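B12-binding domain-containing protein (PDB 6WTE) acts as TsrM, a methyltransferase of the radical SAM family that binds cobalamin and a [4Fe-4S] cluster and works without radical chemistry. Local coordinates at residues P61-V66 against D98-G103; V5-P10 against F34-L39; I121-K126 against L152-E157. All blocks are in the same frame, centred on the assembly; numbering follows the deposited sequence.

Contact 1. Residues P61-V66 against D98-G103; sequences PMLVGV and DAPVVG. With EDO (1,2-ethanediol), chain F.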
# COMPACT_ATOMS: atom_id res chain seq x y z
N PRO A 61 10.25 16.31 -22.05
CA PRO A 61 11.11 15.47 -21.21
C PRO A 61 11.67 14.31 -22.02
O PRO A 61 11.05 13.84 -22.97
CB PRO A 61 10.17 14.97 -20.11
CG PRO A 61 8.81 15.02 -20.74
CD PRO A 61 8.83 16.23 -21.64
N MET A 62 12.86 13.86 -21.64
CA MET A 62 13.47 12.73 -22.34
C MET A 62 13.10 11.39 -21.72
O MET A 62 13.43 10.35 -22.29
CB MET A 62 14.99 12.88 -22.41
CG MET A 62 15.67 13.17 -21.09
SD MET A 62 16.09 11.67 -20.18
CE MET A 62 16.69 12.37 -18.65
N LEU A 63 12.41 11.40 -20.58
CA LEU A 63 11.94 10.19 -19.91
C LEU A 63 10.69 10.55 -19.12
O LEU A 63 10.64 11.62 -18.51
CB LEU A 63 13.02 9.62 -18.99
CG LEU A 63 12.69 8.41 -18.11
CD1 LEU A 63 12.34 7.18 -18.95
CD2 LEU A 63 13.88 8.11 -17.18
N VAL A 64 9.69 9.68 -19.17
CA VAL A 64 8.43 9.89 -18.46
C VAL A 64 8.22 8.71 -17.52
O VAL A 64 8.14 7.56 -17.96
CB VAL A 64 7.24 10.03 -19.42
CG1 VAL A 64 5.93 10.19 -18.65
CG2 VAL A 64 7.45 11.21 -20.38
N GLY A 65 8.17 8.99 -16.22
CA GLY A 65 7.88 7.97 -15.22
C GLY A 65 6.45 8.11 -14.74
O GLY A 65 5.95 9.22 -14.56
N VAL A 66 5.78 6.98 -14.55
CA VAL A 66 4.41 6.96 -14.05
C VAL A 66 4.37 6.08 -12.81
O VAL A 66 4.73 4.89 -12.87
CB VAL A 66 3.42 6.45 -15.10
CG1 VAL A 66 2.00 6.53 -14.57
CG2 VAL A 66 3.54 7.28 -16.40
N ASP A 98 7.12 10.93 -27.78
CA ASP A 98 7.80 9.68 -28.09
C ASP A 98 8.85 9.33 -27.04
O ASP A 98 9.56 8.33 -27.21
CB ASP A 98 8.44 9.76 -29.48
CG ASP A 98 7.41 9.82 -30.59
OD1 ASP A 98 6.38 9.13 -30.50
OD2 ASP A 98 7.62 10.57 -31.57
N ALA A 99 8.96 10.12 -25.98
CA ALA A 99 9.88 9.78 -24.90
C ALA A 99 9.49 8.43 -24.30
O ALA A 99 8.30 8.11 -24.22
CB ALA A 99 9.88 10.85 -23.81
N PRO A 100 10.45 7.62 -23.89
CA PRO A 100 10.10 6.33 -23.27
C PRO A 100 9.37 6.56 -21.96
O PRO A 100 9.58 7.54 -21.26
CB PRO A 100 11.46 5.67 -23.04
CG PRO A 100 12.42 6.82 -22.91
CD PRO A 100 11.91 7.87 -23.87
N VAL A 101 8.48 5.62 -21.65
CA VAL A 101 7.70 5.64 -20.41
C VAL A 101 8.21 4.50 -19.54
O VAL A 101 8.34 3.36 -20.01
CB VAL A 101 6.20 5.51 -20.69
CG1 VAL A 101 5.42 5.45 -19.37
CG2 VAL A 101 5.71 6.67 -21.55
N VAL A 102 8.48 4.80 -18.27
CA VAL A 102 8.85 3.80 -17.28
C VAL A 102 7.81 3.80 -16.18
O VAL A 102 7.38 4.87 -15.72
CB VAL A 102 10.27 4.03 -16.71
CG1 VAL A 102 10.40 5.44 -16.12
CG2 VAL A 102 10.60 2.98 -15.63
N GLY A 103 7.39 2.60 -15.77
CA GLY A 103 6.42 2.43 -14.71
C GLY A 103 7.08 1.94 -13.43
O GLY A 103 8.12 1.28 -13.47
C1 EDO F . 4.16 12.18 -30.51
O1 EDO F . 4.19 13.46 -31.16
C2 EDO F . 3.63 11.14 -31.49
O2 EDO F . 4.38 9.93 -31.36
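Val64 pairs with Val101, Gly65 with Val102 and Val66 with Gly103, all in parallel register, and the short axes of strands 63-66 and 101-103 approach to 4.6 Å at an angle of 27°. The pairing completes a beta-alpha-beta unit of the Rossmann-like cobalamin-binding domain, with helix 83-96 as the connection. Val64 uses both backbone polar groups across the gap: its N bonds to Pro100 O at 3.0 Å, and its O accepts Val102 N at 2.8 Å. Val102 O then takes Val66 N at 2.9 Å, which carries the ladder on toward Gly103. On the sheet face that bears Val102, the CG1 methyl of this residue stands between its own backbone N and carbonyl carbon (chi1 55°). It meets Leu63 CD1 at 3.8 Å, the two side chains crossing obliquely, and lies 3.7 Å from Gly65 CA. Helix 130-141 packs over Leu63 and Val102, and cobalamin touches Gly65, Val66 and Val102, so this end of the ladder is part of the pocket wall. The face bearing Val64, Val66 and Val101 is apolar too; there Val66 CG2 meets Val101 CG1 at 4.0 Å. Before the strands begin, backbone carbonyls of one segment meet carbons of the other: Pro100 CD rests near Met62 O, and the methyl CB of Ala99 lies 3.3 Å from Pro61 O.

Contact 2. Residues V5-P10 against F34-L39; sequences VLLVNP and FEVEVL
Leu7 has CG anti to its own carbonyl carbon, beside the backbone N (chi1 -58°), and the extended chi2 (172°) then carries CD1 to Val36 CG1 on the next strand, 3.7 Å away. Val5 and Val38 share this face of the sheet, and Val38 CG2 lies 4.4 Å from Leu7 CB. On the other face, Leu6 CD1 lies 3.8 Å from Leu39 CB and 3.4 Å from Glu37 O. These are strands 4-9 and 35-40 of the first beta-alpha-beta unit in the Rossmann-like cobalamin-binding domain, parallel and joined through helix 20-31. That helix packs on Leu7, Val36 and Val38, whereas helix 48-58 lies against Leu6 and Leu39, so the pair of strands is sandwiched between helices. Backbone bonds alternate along the ladder: Val5 N to Glu35 O, Glu37 N to Val5 O, Leu7 N to Glu37 O and Leu39 N to Leu7 O. Glu37 lies on the Leu6 side, and its OE1 is gripped by both Arg59 NE and Tyr55 OH. At the start, Val5 CG2 approaches Phe34 CD1 at 4.4 Å. At the far end Asn9 N reaches Leu39 O at 2.9 Å, tilted 24° from the carbonyl plane, while Asn9 ND2 bonds to Asp40 OD1.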
# COMPACT_ATOMS: atom_id res chain seq x y z
N VAL A 5 13.38 14.98 -16.72
CA VAL A 5 12.55 13.82 -16.43
C VAL A 5 11.19 14.30 -15.93
O VAL A 5 11.12 15.13 -15.02
CB VAL A 5 13.20 12.90 -15.36
CG1 VAL A 5 12.29 11.73 -15.06
CG2 VAL A 5 14.58 12.42 -15.80
N LEU A 6 10.13 13.79 -16.53
CA LEU A 6 8.77 14.03 -16.06
C LEU A 6 8.31 12.85 -15.22
O LEU A 6 8.49 11.70 -15.62
CB LEU A 6 7.81 14.23 -17.22
CG LEU A 6 6.33 14.19 -16.83
CD1 LEU A 6 5.94 15.38 -15.93
CD2 LEU A 6 5.47 14.11 -18.08
N LEU A 7 7.71 13.14 -14.06
CA LEU A 7 7.08 12.14 -13.22
C LEU A 7 5.60 12.46 -13.11
O LEU A 7 5.23 13.59 -12.79
CB LEU A 7 7.72 12.09 -11.83
CG LEU A 7 9.23 11.80 -11.80
CD1 LEU A 7 9.79 11.98 -10.39
CD2 LEU A 7 9.49 10.38 -12.31
N VAL A 8 4.75 11.48 -13.40
CA VAL A 8 3.30 11.66 -13.46
C VAL A 8 2.65 10.89 -12.31
O VAL A 8 2.93 9.70 -12.14
CB VAL A 8 2.73 11.18 -14.80
CG1 VAL A 8 1.22 11.32 -14.82
CG2 VAL A 8 3.36 11.95 -15.97
N ASN A 9 1.78 11.57 -11.55
CA ASN A 9 0.93 10.87 -10.60
C ASN A 9 -0.45 10.67 -11.20
O ASN A 9 -1.21 11.65 -11.33
CB ASN A 9 0.82 11.63 -9.28
CG ASN A 9 0.01 10.86 -8.26
OD1 ASN A 9 0.01 9.63 -8.29
ND2 ASN A 9 -0.70 11.57 -7.39
N PRO A 10 -0.84 9.45 -11.58
CA PRO A 10 -2.17 9.21 -12.14
C PRO A 10 -3.23 8.89 -11.10
O PRO A 10 -4.38 8.64 -11.47
CB PRO A 10 -1.92 8.00 -13.04
CG PRO A 10 -0.95 7.20 -12.23
CD PRO A 10 -0.04 8.22 -11.56
N PHE A 34 19.81 15.72 -12.68
CA PHE A 34 18.68 15.82 -13.60
C PHE A 34 17.71 16.90 -13.16
O PHE A 34 17.62 17.23 -11.97
CB PHE A 34 17.96 14.47 -13.72
CG PHE A 34 18.80 13.40 -14.34
CD1 PHE A 34 18.92 13.31 -15.72
CD2 PHE A 34 19.50 12.51 -13.55
CE1 PHE A 34 19.71 12.34 -16.30
CE2 PHE A 34 20.29 11.54 -14.11
CZ PHE A 34 20.40 11.45 -15.49
N GLU A 35 16.99 17.45 -14.13
CA GLU A 35 15.88 18.34 -13.85
C GLU A 35 14.62 17.49 -13.80
O GLU A 35 14.39 16.65 -14.67
CB GLU A 35 15.76 19.41 -14.93
CG GLU A 35 14.64 20.41 -14.70
CD GLU A 35 14.52 21.41 -15.84
OE1 GLU A 35 15.15 21.19 -16.89
OE2 GLU A 35 13.77 22.40 -15.68
N VAL A 36 13.81 17.68 -12.76
CA VAL A 36 12.62 16.87 -12.54
C VAL A 36 11.40 17.77 -12.47
O VAL A 36 11.40 18.77 -11.73
CB VAL A 36 12.72 16.03 -11.25
CG1 VAL A 36 11.52 15.13 -11.14
CG2 VAL A 36 14.01 15.23 -11.25
N GLU A 37 10.36 17.41 -13.21
CA GLU A 37 9.06 18.05 -13.09
C GLU A 37 8.01 16.99 -12.80
O GLU A 37 8.05 15.88 -13.35
CB GLU A 37 8.72 18.83 -14.36
CG GLU A 37 9.66 20.01 -14.55
CD GLU A 37 9.32 20.87 -15.75
OE1 GLU A 37 8.82 20.33 -16.76
OE2 GLU A 37 9.55 22.08 -15.67
N VAL A 38 7.08 17.32 -11.89
CA VAL A 38 6.01 16.43 -11.47
C VAL A 38 4.70 16.96 -12.03
O VAL A 38 4.41 18.16 -11.92
CB VAL A 38 5.93 16.31 -9.94
CG1 VAL A 38 4.71 15.47 -9.52
CG2 VAL A 38 7.21 15.72 -9.38
N LEU A 39 3.91 16.08 -12.62
CA LEU A 39 2.58 16.42 -13.08
C LEU A 39 1.62 15.58 -12.24
O LEU A 39 1.53 14.37 -12.42
CB LEU A 39 2.44 16.15 -14.57
CG LEU A 39 1.51 17.01 -15.40
CD1 LEU A 39 1.84 18.48 -15.21
CD2 LEU A 39 1.66 16.60 -16.86

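Contact 3. Residues I121-K126 against L152-E157; sequences IEYGVK and LIRNTE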
# COMPACT_ATOMS: atom_id res chain seq x y z
N ILE A 121 4.20 0.11 -22.35
CA ILE A 121 5.28 1.05 -22.08
C ILE A 121 6.62 0.35 -22.24
O ILE A 121 6.71 -0.87 -22.30
CB ILE A 121 5.14 1.70 -20.68
CG1 ILE A 121 5.19 0.63 -19.58
CG2 ILE A 121 3.87 2.52 -20.61
CD1 ILE A 121 5.09 1.20 -18.14
N GLU A 122 7.68 1.16 -22.29
CA GLU A 122 9.01 0.64 -22.59
C GLU A 122 9.66 -0.06 -21.40
O GLU A 122 10.33 -1.08 -21.58
CB GLU A 122 9.92 1.78 -23.07
CG GLU A 122 9.71 2.20 -24.52
CD GLU A 122 8.52 3.13 -24.73
OE1 GLU A 122 7.94 3.64 -23.75
OE2 GLU A 122 8.18 3.36 -25.90
N TYR A 123 9.50 0.49 -20.20
CA TYR A 123 10.30 0.04 -19.07
C TYR A 123 9.44 -0.08 -17.82
O TYR A 123 8.43 0.60 -17.66
CB TYR A 123 11.47 0.99 -18.78
CG TYR A 123 12.33 1.22 -19.99
CD1 TYR A 123 13.04 0.17 -20.56
CD2 TYR A 123 12.42 2.47 -20.58
CE1 TYR A 123 13.83 0.36 -21.68
CE2 TYR A 123 13.20 2.68 -21.70
CZ TYR A 123 13.90 1.62 -22.24
OH TYR A 123 14.68 1.81 -23.36
N GLY A 124 9.91 -0.93 -16.91
CA GLY A 124 9.28 -1.07 -15.61
C GLY A 124 10.31 -1.33 -14.54
O GLY A 124 11.41 -1.82 -14.80
N VAL A 125 9.93 -1.00 -13.30
CA VAL A 125 10.79 -1.22 -12.14
C VAL A 125 9.96 -1.90 -11.07
O VAL A 125 8.83 -1.49 -10.78
CB VAL A 125 11.38 0.10 -11.61
CG1 VAL A 125 12.18 -0.16 -10.35
CG2 VAL A 125 12.27 0.76 -12.67
N LYS A 126 10.53 -2.95 -10.48
CA LYS A 126 9.91 -3.68 -9.37
C LYS A 126 10.66 -3.33 -8.09
O LYS A 126 11.88 -3.53 -8.01
CB LYS A 126 9.94 -5.18 -9.64
CG LYS A 126 9.31 -6.04 -8.57
CD LYS A 126 9.53 -7.52 -8.87
CE LYS A 126 8.80 -8.41 -7.86
NZ LYS A 126 7.35 -8.61 -8.16
N LEU A 152 16.22 -3.65 -14.36
CA LEU A 152 15.26 -2.99 -15.24
C LEU A 152 14.44 -4.01 -16.02
O LEU A 152 14.99 -4.91 -16.66
CB LEU A 152 15.99 -2.06 -16.20
CG LEU A 152 15.08 -1.23 -17.10
CD1 LEU A 152 14.25 -0.24 -16.26
CD2 LEU A 152 15.91 -0.51 -18.17
N ILE A 153 13.11 -3.85 -15.99
CA ILE A 153 12.22 -4.60 -16.87
C ILE A 153 12.09 -3.85 -18.18
O ILE A 153 11.80 -2.64 -18.19
CB ILE A 153 10.85 -4.81 -16.21
CG1 ILE A 153 10.99 -5.57 -14.89
CG2 ILE A 153 9.89 -5.54 -17.16
CD1 ILE A 153 9.70 -5.66 -14.11
N ARG A 154 12.31 -4.55 -19.30
CA ARG A 154 12.27 -3.94 -20.62
C ARG A 154 11.24 -4.65 -21.49
O ARG A 154 11.26 -5.88 -21.61
CB ARG A 154 13.66 -3.97 -21.28
CG ARG A 154 14.73 -3.33 -20.41
CD ARG A 154 16.04 -3.10 -21.15
NE ARG A 154 16.38 -4.15 -22.10
CZ ARG A 154 17.18 -3.97 -23.14
NH1 ARG A 154 17.71 -2.77 -23.37
NH2 ARG A 154 17.46 -4.98 -23.95
N ASN A 155 10.35 -3.87 -22.09
CA ASN A 155 9.29 -4.42 -22.93
C ASN A 155 9.86 -4.70 -24.31
O ASN A 155 10.05 -3.78 -25.12
CB ASN A 155 8.12 -3.45 -23.01
CG ASN A 155 6.84 -4.11 -23.47
OD1 ASN A 155 6.81 -5.30 -23.76
ND2 ASN A 155 5.76 -3.34 -23.52
N THR A 156 10.16 -5.96 -24.60
CA THR A 156 10.61 -6.31 -25.93
C THR A 156 9.41 -6.66 -26.82
O THR A 156 8.27 -6.77 -26.36
CB THR A 156 11.58 -7.48 -25.90
OG1 THR A 156 10.85 -8.70 -25.78
CG2 THR A 156 12.53 -7.35 -24.72
N GLU A 157 9.69 -6.90 -28.10
CA GLU A 157 8.62 -7.25 -29.02
C GLU A 157 7.97 -8.58 -28.66
O GLU A 157 6.81 -8.81 -29.03
CB GLU A 157 9.16 -7.29 -30.44
CG GLU A 157 9.62 -5.93 -30.94
CD GLU A 157 10.00 -5.94 -32.40
OE1 GLU A 157 11.18 -6.20 -32.71
OE2 GLU A 157 9.11 -5.69 -33.24
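Tyr123 and Arg154 form a non-hydrogen-bonded pair where the parallel sheet of the cobalamin-binding domain turns antiparallel, and the tyrosine side chain passes alongside Leu152, Ile153 and Arg154. Its CB lies 3.7 Å from Ile153 O and close to Leu152 CD1; CD1 of the ring meets Leu152 CD2 at 3.8 Å. Ile153 O and Arg154 CG sit at the ring edge, in its plane, and CE1 comes 4.0 Å from Arg154 CG. The two side chains lie side by side and point the same way, ring and guanidinium planes 26° apart, and at the tip Tyr123 OH makes a weak hydrogen bond to Thr146 OG1, which Arg154 NH1 also engages. Gly124 and Ile153 exchange N-H and C=O bonds. Asn155 N bonds to Glu122 O at 2.8 Å, and ND2 reaches Ile121 O at 2.9 Å, nearly within its own amide plane. An alanine at Asn155 would probably leave Ile121 O without its amide partner, though the backbone bond would remain. Val125, which touches the cobalamin, meets Leu152 CD1 through CG2. Strand 123-124 lies between strands 101-104 and 153-156; helix 130-141 packs on Tyr123 and Leu152, helix 112-119 on Ile153 and Asn155.

From the N terminus, contact 2 comes first: strand 4-9 leads through helix 20-31 to strand 35-40, and the loop closes when these pair. The chain then passes helix 48-58 to the strand of contact 1, whose loop, carrying helix 83-96, closes on strand 101-104. Contact 3 follows, joining 121-126 to 152-157 after helix 130-141. The three loops lie in series, neither nested nor crossing. They are joined side by side within one sheet: strand 63-67 sits beside strand 4-9, and strand 101-104 beside 123-124. Contacts 2 and 3 do not touch; contact 1 bridges them, and at contact 3 the sheet changes from parallel to antiparallel.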